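Local structure of putative glucoamylase (Bacteroides uniformis, 4GL3) at residues E17-V22 with Y339-M344; V173-W178 with N187-G192; K191-C196 with K218-A223. The protein is a putative glucoamylase, a predicted hydrolase of the six-hairpin glycosidase clan that probably cleaves glycosidic bonds in carbohydrates. One frame throughout, in Å; residues are numbered along the deposited sequence.

Contact 1. Residues E17-V22 with Y339-M344; sequences ELMTLV and YSLEAM
Leu18 of helix 15-27 and Met344 of helix 337-349, a selenomethionine, lie alongside each other with their side chains running in opposing senses; this is helix-to-helix packing in a largely helical chain whose family is placed in the six-hairpin clan. The two short segments run at 68° to one another with their axes 11.3 Å apart, a wide separation bridged by side chains alone; no hydrogen bond passes between them. Met344 does most of the reaching. Its CG is anti to the backbone N (chi1 -164°) and the chain runs on extended to the selenium, where a bend at chi3 turns the terminal methyl. The selenium sits among three side chains of the other helix: Leu18 approaches with CG at 3.9 Å from Met344 SE, Met19 lies across it at about a right angle, and Val22 presents the methyl CG2 at a slant. Leu18 adds a second touch, its CD2 lying 4.0 Å from Met344 CG. Met19, also a selenomethionine, crosses Leu341 at about a right angle too, so its chain meets both contacting residues of 339-344. The surroundings close this apolar patch: Ile333 touches both Met19 and Met344, Leu330 of helix 326-331 lies against Met344, and Val22 rests on Ile384 and Ile388 of helix 378-393. At the Leu341 end, the methyl CD2 stands 4.0 Å from Met19 CG.

Contact 2. Residues V173-W178 with N187-G192; sequences VMYWHW and NHQIKG
One face of the His188 imidazole receives Trp176 CE3, which stands 3.6 Å above the ring plane of His188, toward its rim. The two rings meet obliquely, their planes 41° apart. His177 has Trp176 CD1 over one face, while His188 CB and a water lie at its edge, in plane. These groups flank a single beta bridge, Tyr175 with Gln189, which joins the chain just before strand 177-178 to the loop that returns after it. Two backbone bonds form the bridge: Ile190 N gives to Met174 O at 2.8 Å, and Trp176 N to His188 O at 3.0 Å. The edge water links the histidines further, accepting from His188 N and bonding His177 ND1. His188 is anchored again within its own segment, ND1 donating to Gln189 O from above the carbonyl plane.

Beside the bridge the Tyr175 ring runs alongside Gln189 and Asn187, all pointing the same way; Tyr175 CE2 comes within 3.6 Å of Gln189 CG. The Tyr175 OH is hydrogen-bonded to Gln171. An alanine at Tyr175 would probably open a gap beside Gln189 CG and leave Gln171 without its hydroxyl partner. Ile190 packs against Val125 of helix 124-140, and its CG1, anti to the carbonyl carbon (chi1 -57°), lies 4.1 Å from Trp176 CB.

Contact 3. Residues K191-C196 with K218-A223; sequences KGHNEC and KGWANA
Gly192 sits over one face of the Trp220 indole, and the contact between them is a CH-pi interaction: Gly192 CA stands 3.4 Å from the centroid of the six-membered ring of Trp220, only 4° off the ring normal. The absence of a side chain permits this, since a CB on Gly192 would run into Trp220 CE2.

Hydrogen bonds fix the backbone and the lysine next to that ring. Gly192 N donates to Trp220 O at 2.9 Å, in the carbonyl plane on a lone pair. Lys191, its chain bent at chi2 and chi3, folds back over the end of helix 213-220; its NZ reaches a lone pair of Gly219 O at 2.8 Å and makes a weaker bond to Asn222 O. One ammonium group thus grips a carbonyl of the helix's last turn and another just beyond it, where the helix dipole would probably favour a positive charge. A water accepts from Trp220 NE1 and bonds His193 ND1 at 2.9 Å, tying two rings whose planes stand at 71°.

At the rim of the indole the contacts are van der Waals. Asn194 OD1 approaches near the ring plane, 3.3 Å from Trp220 CH2, and Cys196 CB meets Trp220 CZ3 at 4.0 Å. Away from the indole, Ala223 CB touches Gly192 O and Lys191 CB. Around the ring lie further aromatics, His197 and Tyr216 nearly parallel to it and Tyr200 and Phe226 more steeply inclined.

A cis peptide bond precedes His193, and Asn194 OD1 takes the backbone N of Cys196 at 3.0 Å. That bond closes an Asx turn, set in the loop that leads into helix 197-205 and is joined here to the C-terminal end of helix 213-220.

Overall arrangement
Contacts 2 and 3 form one continuous region: their centres are 9 Å apart, they share Lys191 and Gly192, and Ile190 CG2 meets Cys196 CB at 3.4 Å. Contact 1 lies on the other side of the chain's centre, about 17 Å from contact 3 and 23 Å from contact 2 between nearest atoms; the chain between its two helices includes both other contacts. Two small molecules, probably from the crystallisation liquor, are bound at the joined region. Glycerol bonds His177, while a Tris molecule lies about 4 Å from the Trp176 side chain and makes a weak hydrogen bond to Glu195. Such molecules often mark pockets, so a substrate-binding cleft there is possible but not established.

Contact 1. Residues E17-V22 with Y339-M344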
ATOM      1  N   GLU A  17       0.978 -21.865 -10.129  1.00 41.42           N
ATOM      2  CA  GLU A  17      -0.421 -22.168  -9.789  1.00 41.07           C
ATOM      3  C   GLU A  17      -0.886 -21.587  -8.444  1.00 38.10           C
ATOM      4  O   GLU A  17      -2.001 -21.053  -8.325  1.00 35.64           O
ATOM      5  CB  GLU A  17      -0.647 -23.683  -9.791  1.00 43.16           C
ATOM      6  CG  GLU A  17      -0.602 -24.261 -11.178  1.00 44.91           C
ATOM      7  CD  GLU A  17      -0.577 -25.791 -11.190  1.00 52.57           C
ATOM      8  OE1 GLU A  17      -0.209 -26.443 -10.179  1.00 49.57           O
ATOM      9  OE2 GLU A  17      -0.906 -26.340 -12.251  1.00 54.37           O
ATOM     10  N   LEU A  18      -0.021 -21.711  -7.448  1.00 38.33           N
ATOM     11  CA  LEU A  18      -0.271 -21.187  -6.125  1.00 37.95           C
ATOM     12  C   LEU A  18      -0.395 -19.677  -6.182  1.00 38.66           C
ATOM     13  O   LEU A  18      -1.342 -19.125  -5.615  1.00 34.53           O
ATOM     14  CB  LEU A  18       0.846 -21.606  -5.152  1.00 39.07           C
ATOM     15  CG  LEU A  18       0.657 -21.208  -3.683  1.00 39.57           C
ATOM     16  CD1 LEU A  18      -0.672 -21.771  -3.163  1.00 37.51           C
ATOM     17  CD2 LEU A  18       1.872 -21.674  -2.866  1.00 39.36           C
HETATM   18  N   MSE A  19       0.539 -19.005  -6.867  1.00 36.21           N
HETATM   19  CA  MSE A  19       0.496 -17.550  -6.961  1.00 35.66           C
HETATM   20  C   MSE A  19      -0.768 -17.089  -7.627  1.00 32.26           C
HETATM   21  O   MSE A  19      -1.400 -16.168  -7.147  1.00 30.67           O
HETATM   22  CB  MSE A  19       1.710 -16.992  -7.699  1.00 35.99           C
HETATM   23  CG  MSE A  19       2.980 -17.057  -6.864  1.00 34.58           C
HETATM   24 SE   MSE A  19       4.503 -16.122  -7.644  0.75 31.22          SE
HETATM   25  CE  MSE A  19       4.979 -17.435  -8.991  1.00 32.97           C
ATOM     26  N   THR A  20      -1.136 -17.745  -8.719  1.00 32.84           N
ATOM     27  CA  THR A  20      -2.309 -17.402  -9.477  1.00 36.96           C
ATOM     28  C   THR A  20      -3.569 -17.617  -8.643  1.00 37.77           C
ATOM     29  O   THR A  20      -4.433 -16.754  -8.630  1.00 33.50           O
ATOM     30  CB  THR A  20      -2.405 -18.212 -10.773  1.00 40.12           C
ATOM     31  OG1 THR A  20      -1.278 -17.880 -11.591  1.00 38.23           O
ATOM     32  CG2 THR A  20      -3.746 -17.926 -11.527  1.00 35.86           C
ATOM     33  N   LEU A  21      -3.648 -18.727  -7.917  1.00 35.32           N
ATOM     34  CA  LEU A  21      -4.804 -18.943  -7.027  1.00 35.97           C
ATOM     35  C   LEU A  21      -4.877 -17.852  -5.946  1.00 34.10           C
ATOM     36  O   LEU A  21      -5.956 -17.307  -5.678  1.00 33.89           O
ATOM     37  CB  LEU A  21      -4.791 -20.338  -6.398  1.00 35.25           C
ATOM     38  CG  LEU A  21      -5.950 -20.661  -5.437  1.00 36.83           C
ATOM     39  CD1 LEU A  21      -7.264 -20.642  -6.200  1.00 33.13           C
ATOM     40  CD2 LEU A  21      -5.757 -22.034  -4.768  1.00 36.99           C
ATOM     41  N   VAL A  22      -3.745 -17.494  -5.345  1.00 31.37           N
ATOM     42  CA  VAL A  22      -3.750 -16.476  -4.293  1.00 30.00           C
ATOM     43  C   VAL A  22      -4.244 -15.125  -4.867  1.00 33.15           C
ATOM     44  O   VAL A  22      -5.110 -14.448  -4.290  1.00 30.65           O
ATOM     45  CB  VAL A  22      -2.369 -16.377  -3.608  1.00 30.09           C
ATOM     46  CG1 VAL A  22      -2.255 -15.133  -2.705  1.00 26.93           C
ATOM     47  CG2 VAL A  22      -2.117 -17.670  -2.840  1.00 29.84           C
ATOM     48  N   TYR A 339      11.811 -17.169   0.155  1.00 38.54           N
ATOM     49  CA  TYR A 339      11.339 -17.184   1.522  1.00 37.97           C
ATOM     50  C   TYR A 339       9.852 -16.845   1.590  1.00 37.63           C
ATOM     51  O   TYR A 339       9.129 -17.423   2.401  1.00 36.61           O
ATOM     52  CB  TYR A 339      12.184 -16.248   2.387  1.00 40.21           C
ATOM     53  CG  TYR A 339      13.669 -16.627   2.486  1.00 39.76           C
ATOM     54  CD1 TYR A 339      14.103 -17.949   2.358  1.00 39.64           C
ATOM     55  CD2 TYR A 339      14.612 -15.659   2.789  1.00 40.43           C
ATOM     56  CE1 TYR A 339      15.457 -18.264   2.477  1.00 41.77           C
ATOM     57  CE2 TYR A 339      15.949 -15.960   2.921  1.00 41.84           C
ATOM     58  CZ  TYR A 339      16.361 -17.250   2.766  1.00 43.71           C
ATOM     59  OH  TYR A 339      17.677 -17.486   2.914  1.00 48.11           O
ATOM     60  N   SER A 340       9.387 -15.947   0.720  1.00 36.93           N
ATOM     61  CA  SER A 340       7.980 -15.605   0.677  1.00 35.79           C
ATOM     62  C   SER A 340       7.168 -16.752   0.113  1.00 38.18           C
ATOM     63  O   SER A 340       6.101 -17.043   0.638  1.00 35.46           O
ATOM     64  CB  SER A 340       7.728 -14.336  -0.121  1.00 36.38           C
ATOM     65  OG  SER A 340       8.382 -13.217   0.496  1.00 42.90           O
ATOM     66  N   LEU A 341       7.657 -17.407  -0.944  1.00 37.39           N
ATOM     67  CA  LEU A 341       6.977 -18.590  -1.458  1.00 38.42           C
ATOM     68  C   LEU A 341       6.891 -19.737  -0.424  1.00 38.71           C
ATOM     69  O   LEU A 341       5.924 -20.506  -0.422  1.00 40.10           O
ATOM     70  CB  LEU A 341       7.601 -19.063  -2.796  1.00 43.01           C
ATOM     71  CG  LEU A 341       7.230 -18.156  -3.980  1.00 40.50           C
ATOM     72  CD1 LEU A 341       8.210 -18.303  -5.145  1.00 44.31           C
ATOM     73  CD2 LEU A 341       5.798 -18.424  -4.421  1.00 41.29           C
ATOM     74  N   GLU A 342       7.900 -19.862   0.433  1.00 37.80           N
ATOM     75  CA  GLU A 342       7.921 -20.893   1.480  1.00 39.69           C
ATOM     76  C   GLU A 342       6.767 -20.628   2.500  1.00 37.41           C
ATOM     77  O   GLU A 342       6.029 -21.544   2.899  1.00 36.26           O
ATOM     78  CB  GLU A 342       9.285 -20.874   2.181  1.00 42.05           C
ATOM     79  CG  GLU A 342       9.526 -21.952   3.208  1.00 49.43           C
ATOM     80  CD  GLU A 342      11.001 -22.065   3.604  1.00 51.06           C
ATOM     81  OE1 GLU A 342      11.802 -21.131   3.334  1.00 51.09           O
ATOM     82  OE2 GLU A 342      11.372 -23.107   4.177  1.00 63.49           O
ATOM     83  N   ALA A 343       6.604 -19.367   2.881  1.00 36.01           N
ATOM     84  CA  ALA A 343       5.555 -18.954   3.821  1.00 36.48           C
ATOM     85  C   ALA A 343       4.187 -19.123   3.166  1.00 36.85           C
ATOM     86  O   ALA A 343       3.249 -19.617   3.792  1.00 36.84           O
ATOM     87  CB  ALA A 343       5.769 -17.494   4.250  1.00 29.15           C
HETATM   88  N   MSE A 344       4.090 -18.742   1.893  1.00 37.39           N
HETATM   89  CA  MSE A 344       2.846 -18.873   1.138  1.00 36.29           C
HETATM   90  C   MSE A 344       2.362 -20.317   1.117  1.00 36.09           C
HETATM   91  O   MSE A 344       1.188 -20.597   1.347  1.00 34.90           O
HETATM   92  CB  MSE A 344       3.020 -18.378  -0.292  1.00 34.53           C
HETATM   93  CG  MSE A 344       1.696 -18.113  -1.028  1.00 35.19           C
HETATM   94 SE   MSE A 344       1.966 -17.601  -2.928  0.75 33.91          SE
HETATM   95  CE  MSE A 344       2.937 -15.956  -2.679  1.00 32.26           C
TER

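Contact 2. Residues V173-W178 with N187-G192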
ATOM      1  N   VAL A 173       8.145  20.698   5.437  1.00 23.02           N
ATOM      2  CA  VAL A 173       7.694  19.370   5.820  1.00 21.91           C
ATOM      3  C   VAL A 173       6.239  19.321   5.328  1.00 24.01           C
ATOM      4  O   VAL A 173       5.624  20.354   5.017  1.00 20.73           O
ATOM      5  CB  VAL A 173       7.755  19.200   7.366  1.00 27.50           C
ATOM      6  CG1 VAL A 173       6.757  20.126   8.042  1.00 21.07           C
ATOM      7  CG2 VAL A 173       7.532  17.766   7.818  1.00 19.40           C
HETATM    8  N   MSE A 174       5.694  18.126   5.245  1.00 20.88           N
HETATM    9  CA  MSE A 174       4.276  17.930   4.856  1.00 21.20           C
HETATM   10  C   MSE A 174       3.509  17.369   6.037  1.00 20.13           C
HETATM   11  O   MSE A 174       4.086  16.657   6.858  1.00 21.75           O
HETATM   12  CB  MSE A 174       4.124  16.992   3.634  1.00 22.45           C
HETATM   13  CG  MSE A 174       4.781  17.537   2.379  1.00 24.17           C
HETATM   14 SE   MSE A 174       4.775  16.239   0.930  0.75 18.37          SE
HETATM   15  CE  MSE A 174       2.991  16.654   0.244  1.00 22.35           C
ATOM     16  N   TYR A 175       2.238  17.791   6.148  1.00 19.04           N
ATOM     17  CA  TYR A 175       1.332  17.399   7.192  1.00 19.86           C
ATOM     18  C   TYR A 175       0.336  16.392   6.626  1.00 19.57           C
ATOM     19  O   TYR A 175      -0.092  16.504   5.473  1.00 20.32           O
ATOM     20  CB  TYR A 175       0.607  18.647   7.795  1.00 24.39           C
ATOM     21  CG  TYR A 175       1.544  19.455   8.653  1.00 20.91           C
ATOM     22  CD1 TYR A 175       2.419  20.399   8.070  1.00 19.40           C
ATOM     23  CD2 TYR A 175       1.607  19.254  10.036  1.00 21.32           C
ATOM     24  CE1 TYR A 175       3.312  21.119   8.840  1.00 21.05           C
ATOM     25  CE2 TYR A 175       2.518  19.946  10.822  1.00 22.46           C
ATOM     26  CZ  TYR A 175       3.367  20.888  10.235  1.00 23.22           C
ATOM     27  OH  TYR A 175       4.278  21.567  11.002  1.00 23.84           O
ATOM     28  N   TRP A 176      -0.037  15.447   7.485  1.00 19.75           N
ATOM     29  CA  TRP A 176      -0.839  14.268   7.150  1.00 20.15           C
ATOM     30  C   TRP A 176      -2.321  14.644   6.874  1.00 23.24           C
ATOM     31  O   TRP A 176      -2.907  14.082   5.969  1.00 20.30           O
ATOM     32  CB  TRP A 176      -0.731  13.227   8.271  1.00 21.68           C
ATOM     33  CG  TRP A 176      -1.178  11.810   7.992  1.00 21.85           C
ATOM     34  CD1 TRP A 176      -2.407  11.371   7.510  1.00 25.04           C
ATOM     35  CD2 TRP A 176      -0.413  10.639   8.225  1.00 21.48           C
ATOM     36  NE1 TRP A 176      -2.423  10.013   7.429  1.00 23.63           N
ATOM     37  CE2 TRP A 176      -1.212   9.531   7.849  1.00 24.53           C
ATOM     38  CE3 TRP A 176       0.856  10.419   8.726  1.00 23.49           C
ATOM     39  CZ2 TRP A 176      -0.751   8.212   7.916  1.00 24.21           C
ATOM     40  CZ3 TRP A 176       1.323   9.089   8.821  1.00 23.75           C
ATOM     41  CH2 TRP A 176       0.515   8.012   8.414  1.00 24.48           C
ATOM     42  N   HIS A 177      -2.876  15.592   7.635  1.00 21.54           N
ATOM     43  CA  HIS A 177      -4.294  15.880   7.644  1.00 19.44           C
ATOM     44  C   HIS A 177      -4.546  17.394   7.516  1.00 19.14           C
ATOM     45  O   HIS A 177      -3.674  18.252   7.803  1.00 18.24           O
ATOM     46  CB  HIS A 177      -4.972  15.442   8.939  1.00 22.01           C
ATOM     47  CG  HIS A 177      -4.533  14.115   9.474  1.00 24.05           C
ATOM     48  ND1 HIS A 177      -3.438  13.978  10.305  1.00 22.11           N
ATOM     49  CD2 HIS A 177      -5.114  12.883   9.391  1.00 22.76           C
ATOM     50  CE1 HIS A 177      -3.347  12.705  10.675  1.00 27.75           C
ATOM     51  NE2 HIS A 177      -4.344  12.019  10.121  1.00 20.77           N
ATOM     52  N   TRP A 178      -5.766  17.697   7.079  1.00 20.61           N
ATOM     53  CA  TRP A 178      -6.376  19.031   7.229  1.00 20.78           C
ATOM     54  C   TRP A 178      -7.886  18.887   7.273  1.00 21.82           C
ATOM     55  O   TRP A 178      -8.471  18.036   6.572  1.00 19.22           O
ATOM     56  CB  TRP A 178      -6.013  19.985   6.091  1.00 20.67           C
ATOM     57  CG  TRP A 178      -6.653  21.307   6.256  1.00 19.28           C
ATOM     58  CD1 TRP A 178      -6.172  22.348   7.005  1.00 20.96           C
ATOM     59  CD2 TRP A 178      -7.909  21.765   5.695  1.00 18.95           C
ATOM     60  NE1 TRP A 178      -7.036  23.390   6.954  1.00 18.22           N
ATOM     61  CE2 TRP A 178      -8.098  23.077   6.141  1.00 19.85           C
ATOM     62  CE3 TRP A 178      -8.859  21.195   4.863  1.00 19.57           C
ATOM     63  CZ2 TRP A 178      -9.255  23.856   5.797  1.00 17.60           C
ATOM     64  CZ3 TRP A 178     -10.016  21.953   4.512  1.00 19.04           C
ATOM     65  CH2 TRP A 178     -10.194  23.273   5.017  1.00 18.67           C
ATOM     66  N   ASN A 187      -2.010  18.011  13.457  1.00 22.25           N
ATOM     67  CA  ASN A 187      -0.615  18.424  13.648  1.00 21.76           C
ATOM     68  C   ASN A 187       0.374  17.231  13.560  1.00 24.26           C
ATOM     69  O   ASN A 187       1.252  17.099  14.409  1.00 23.50           O
ATOM     70  CB  ASN A 187      -0.446  19.155  15.007  1.00 23.59           C
ATOM     71  CG  ASN A 187       0.893  19.840  15.116  1.00 24.44           C
ATOM     72  OD1 ASN A 187       1.446  20.242  14.102  1.00 23.84           O
ATOM     73  ND2 ASN A 187       1.437  19.939  16.305  1.00 22.86           N
ATOM     74  N   HIS A 188       0.264  16.424  12.489  1.00 22.60           N
ATOM     75  CA  HIS A 188       1.065  15.192  12.351  1.00 23.01           C
ATOM     76  C   HIS A 188       2.019  15.389  11.146  1.00 23.96           C
ATOM     77  O   HIS A 188       1.614  15.279  10.004  1.00 21.37           O
ATOM     78  CB  HIS A 188       0.101  14.025  12.166  1.00 27.67           C
ATOM     79  CG  HIS A 188       0.713  12.666  12.259  1.00 33.92           C
ATOM     80  ND1 HIS A 188       2.007  12.391  11.887  1.00 43.20           N
ATOM     81  CD2 HIS A 188       0.168  11.477  12.603  1.00 49.00           C
ATOM     82  CE1 HIS A 188       2.250  11.105  12.047  1.00 29.87           C
ATOM     83  NE2 HIS A 188       1.150  10.526  12.479  1.00 46.36           N
ATOM     84  N   GLN A 189       3.275  15.738  11.422  1.00 21.44           N
ATOM     85  CA  GLN A 189       4.277  15.877  10.370  1.00 21.90           C
ATOM     86  C   GLN A 189       4.612  14.497   9.779  1.00 21.80           C
ATOM     87  O   GLN A 189       4.713  13.504  10.520  1.00 20.94           O
ATOM     88  CB  GLN A 189       5.528  16.497  10.951  1.00 23.30           C
ATOM     89  CG  GLN A 189       5.425  17.944  11.395  1.00 25.70           C
ATOM     90  CD  GLN A 189       6.743  18.463  12.001  1.00 35.52           C
ATOM     91  OE1 GLN A 189       7.815  17.992  11.667  1.00 32.70           O
ATOM     92  NE2 GLN A 189       6.647  19.387  12.921  1.00 42.15           N
ATOM     93  N   ILE A 190       4.740  14.416   8.468  1.00 22.09           N
ATOM     94  CA  ILE A 190       5.082  13.140   7.827  1.00 22.69           C
ATOM     95  C   ILE A 190       6.610  13.060   7.800  1.00 23.89           C
ATOM     96  O   ILE A 190       7.283  13.753   7.010  1.00 23.79           O
ATOM     97  CB  ILE A 190       4.498  13.044   6.401  1.00 20.15           C
ATOM     98  CG1 ILE A 190       2.962  13.241   6.446  1.00 22.24           C
ATOM     99  CG2 ILE A 190       4.884  11.693   5.713  1.00 18.05           C
ATOM    100  CD1 ILE A 190       2.289  13.276   5.084  1.00 19.58           C
ATOM    101  N   LYS A 191       7.148  12.232   8.677  1.00 21.09           N
ATOM    102  CA  LYS A 191       8.590  12.123   8.888  1.00 25.66           C
ATOM    103  C   LYS A 191       9.009  10.705   8.505  1.00 24.00           C
ATOM    104  O   LYS A 191       8.272   9.763   8.748  1.00 23.52           O
ATOM    105  CB  LYS A 191       8.939  12.327  10.360  1.00 33.34           C
ATOM    106  CG  LYS A 191       8.551  13.658  10.936  1.00 34.22           C
ATOM    107  CD  LYS A 191       9.245  14.881  10.324  1.00 38.03           C
ATOM    108  CE  LYS A 191      10.631  15.125  10.829  1.00 33.98           C
ATOM    109  NZ  LYS A 191      11.296  16.316  10.180  1.00 25.56           N
ATOM    110  N   GLY A 192      10.148  10.577   7.849  1.00 24.76           N
ATOM    111  CA  GLY A 192      10.634   9.260   7.370  1.00 27.57           C
ATOM    112  C   GLY A 192      11.339   8.450   8.442  1.00 26.18           C
ATOM    113  O   GLY A 192      11.649   8.986   9.482  1.00 27.02           O
TER
HETATM  114  O   HOH W   1      -3.305  18.639  10.426  1.00 22.25           O
HETATM  115  O   HOH W   2      -1.812  16.282  10.456  1.00 22.43           O

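Contact 3. Residues K191-C196 with K218-A223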
ATOM      1  N   LYS A 191       7.148  12.232   8.677  1.00 21.09           N
ATOM      2  CA  LYS A 191       8.590  12.123   8.888  1.00 25.66           C
ATOM      3  C   LYS A 191       9.009  10.705   8.505  1.00 24.00           C
ATOM      4  O   LYS A 191       8.272   9.763   8.748  1.00 23.52           O
ATOM      5  CB  LYS A 191       8.939  12.327  10.360  1.00 33.34           C
ATOM      6  CG  LYS A 191       8.551  13.658  10.936  1.00 34.22           C
ATOM      7  CD  LYS A 191       9.245  14.881  10.324  1.00 38.03           C
ATOM      8  CE  LYS A 191      10.631  15.125  10.829  1.00 33.98           C
ATOM      9  NZ  LYS A 191      11.296  16.316  10.180  1.00 25.56           N
ATOM     10  N   GLY A 192      10.148  10.577   7.849  1.00 24.76           N
ATOM     11  CA  GLY A 192      10.634   9.260   7.370  1.00 27.57           C
ATOM     12  C   GLY A 192      11.339   8.450   8.442  1.00 26.18           C
ATOM     13  O   GLY A 192      11.649   8.986   9.482  1.00 27.02           O
ATOM     14  N   HIS A 193      11.641   7.166   8.214  1.00 29.75           N
ATOM     15  CA  HIS A 193      11.287   6.410   7.004  1.00 27.30           C
ATOM     16  C   HIS A 193      10.202   5.406   7.389  1.00 27.06           C
ATOM     17  O   HIS A 193      10.468   4.430   8.092  1.00 27.83           O
ATOM     18  CB  HIS A 193      12.475   5.651   6.391  1.00 31.29           C
ATOM     19  CG  HIS A 193      12.106   4.917   5.136  1.00 27.10           C
ATOM     20  ND1 HIS A 193      12.104   5.521   3.897  1.00 29.91           N
ATOM     21  CD2 HIS A 193      11.648   3.657   4.943  1.00 30.09           C
ATOM     22  CE1 HIS A 193      11.664   4.663   2.994  1.00 32.65           C
ATOM     23  NE2 HIS A 193      11.404   3.515   3.599  1.00 31.16           N
ATOM     24  N   ASN A 194       8.987   5.698   6.959  1.00 25.49           N
ATOM     25  CA  ASN A 194       7.821   4.852   7.209  1.00 28.85           C
ATOM     26  C   ASN A 194       7.123   4.519   5.895  1.00 25.08           C
ATOM     27  O   ASN A 194       7.784   4.450   4.864  1.00 31.02           O
ATOM     28  CB  ASN A 194       6.897   5.497   8.254  1.00 24.83           C
ATOM     29  CG  ASN A 194       6.314   6.819   7.813  1.00 31.05           C
ATOM     30  OD1 ASN A 194       6.416   7.214   6.664  1.00 26.88           O
ATOM     31  ND2 ASN A 194       5.728   7.532   8.759  1.00 31.28           N
ATOM     32  N   GLU A 195       5.806   4.302   5.916  1.00 26.04           N
ATOM     33  CA  GLU A 195       5.066   3.935   4.714  1.00 25.06           C
ATOM     34  C   GLU A 195       4.755   5.095   3.795  1.00 29.91           C
ATOM     35  O   GLU A 195       4.226   4.849   2.714  1.00 24.34           O
ATOM     36  CB  GLU A 195       3.730   3.235   5.084  1.00 27.63           C
ATOM     37  CG  GLU A 195       2.628   4.185   5.619  1.00 24.87           C
ATOM     38  CD  GLU A 195       2.625   4.377   7.132  1.00 29.43           C
ATOM     39  OE1 GLU A 195       3.708   4.464   7.739  1.00 32.81           O
ATOM     40  OE2 GLU A 195       1.517   4.494   7.706  1.00 27.56           O
ATOM     41  N   CYS A 196       5.056   6.344   4.187  1.00 23.13           N
ATOM     42  CA  CYS A 196       4.534   7.509   3.452  1.00 25.23           C
ATOM     43  C   CYS A 196       5.463   8.142   2.410  1.00 24.47           C
ATOM     44  O   CYS A 196       5.249   9.275   2.028  1.00 23.95           O
ATOM     45  CB  CYS A 196       4.211   8.576   4.489  1.00 23.55           C
ATOM     46  SG  CYS A 196       3.093   8.052   5.778  1.00 24.68           S
ATOM     47  N   LYS A 218      14.571  18.453   4.276  1.00 27.73           N
ATOM     48  CA  LYS A 218      14.459  18.854   5.700  1.00 30.36           C
ATOM     49  C   LYS A 218      13.295  18.244   6.460  1.00 26.76           C
ATOM     50  O   LYS A 218      13.379  18.052   7.646  1.00 29.77           O
ATOM     51  CB  LYS A 218      14.339  20.366   5.808  1.00 27.51           C
ATOM     52  CG  LYS A 218      15.577  21.078   5.336  1.00 31.61           C
ATOM     53  CD  LYS A 218      15.359  22.575   5.503  1.00 45.97           C
ATOM     54  CE  LYS A 218      16.638  23.372   5.401  1.00 51.61           C
ATOM     55  NZ  LYS A 218      16.881  23.708   3.964  1.00 67.66           N
ATOM     56  N   GLY A 219      12.199  17.947   5.788  1.00 29.45           N
ATOM     57  CA  GLY A 219      11.054  17.387   6.454  1.00 25.19           C
ATOM     58  C   GLY A 219      11.051  15.864   6.495  1.00 28.80           C
ATOM     59  O   GLY A 219      11.092  15.263   7.554  1.00 28.98           O
ATOM     60  N   TRP A 220      10.970  15.221   5.336  1.00 25.68           N
ATOM     61  CA  TRP A 220      10.972  13.780   5.301  1.00 24.13           C
ATOM     62  C   TRP A 220      12.271  13.203   5.842  1.00 24.32           C
ATOM     63  O   TRP A 220      12.228  12.286   6.654  1.00 25.23           O
ATOM     64  CB  TRP A 220      10.715  13.259   3.894  1.00 22.59           C
ATOM     65  CG  TRP A 220      10.853  11.814   3.703  1.00 22.84           C
ATOM     66  CD1 TRP A 220      11.904  11.188   3.108  1.00 26.29           C
ATOM     67  CD2 TRP A 220       9.925  10.776   4.060  1.00 22.89           C
ATOM     68  NE1 TRP A 220      11.681   9.866   3.035  1.00 25.91           N
ATOM     69  CE2 TRP A 220      10.490   9.565   3.637  1.00 24.26           C
ATOM     70  CE3 TRP A 220       8.704  10.750   4.718  1.00 23.94           C
ATOM     71  CZ2 TRP A 220       9.866   8.345   3.819  1.00 23.55           C
ATOM     72  CZ3 TRP A 220       8.071   9.542   4.897  1.00 23.98           C
ATOM     73  CH2 TRP A 220       8.653   8.349   4.460  1.00 24.22           C
ATOM     74  N   ALA A 221      13.410  13.749   5.401  1.00 24.07           N
ATOM     75  CA  ALA A 221      14.715  13.081   5.548  1.00 24.02           C
ATOM     76  C   ALA A 221      15.504  13.454   6.791  1.00 25.28           C
ATOM     77  O   ALA A 221      16.723  13.498   6.755  1.00 28.32           O
ATOM     78  CB  ALA A 221      15.584  13.322   4.285  1.00 25.51           C
ATOM     79  N   ASN A 222      14.844  13.738   7.892  1.00 29.93           N
ATOM     80  CA  ASN A 222      15.554  14.132   9.114  1.00 28.65           C
ATOM     81  C   ASN A 222      14.672  13.774  10.312  1.00 29.18           C
ATOM     82  O   ASN A 222      13.713  14.474  10.596  1.00 28.21           O
ATOM     83  CB  ASN A 222      15.916  15.628   9.112  1.00 26.15           C
ATOM     84  CG  ASN A 222      16.885  15.977  10.235  1.00 29.17           C
ATOM     85  OD1 ASN A 222      17.482  15.096  10.820  1.00 30.96           O
ATOM     86  ND2 ASN A 222      17.043  17.252  10.534  1.00 33.60           N
ATOM     87  N   ALA A 223      14.965  12.647  10.964  1.00 29.00           N
ATOM     88  CA  ALA A 223      14.121  12.093  12.044  1.00 26.92           C
ATOM     89  C   ALA A 223      14.872  10.987  12.759  1.00 26.78           C
ATOM     90  O   ALA A 223      15.781  10.400  12.185  1.00 26.29           O
ATOM     91  CB  ALA A 223      12.766  11.580  11.487  1.00 24.36           C
TER
HETATM   92  O   HOH W   3      13.237   7.649   2.213  1.00 29.12           O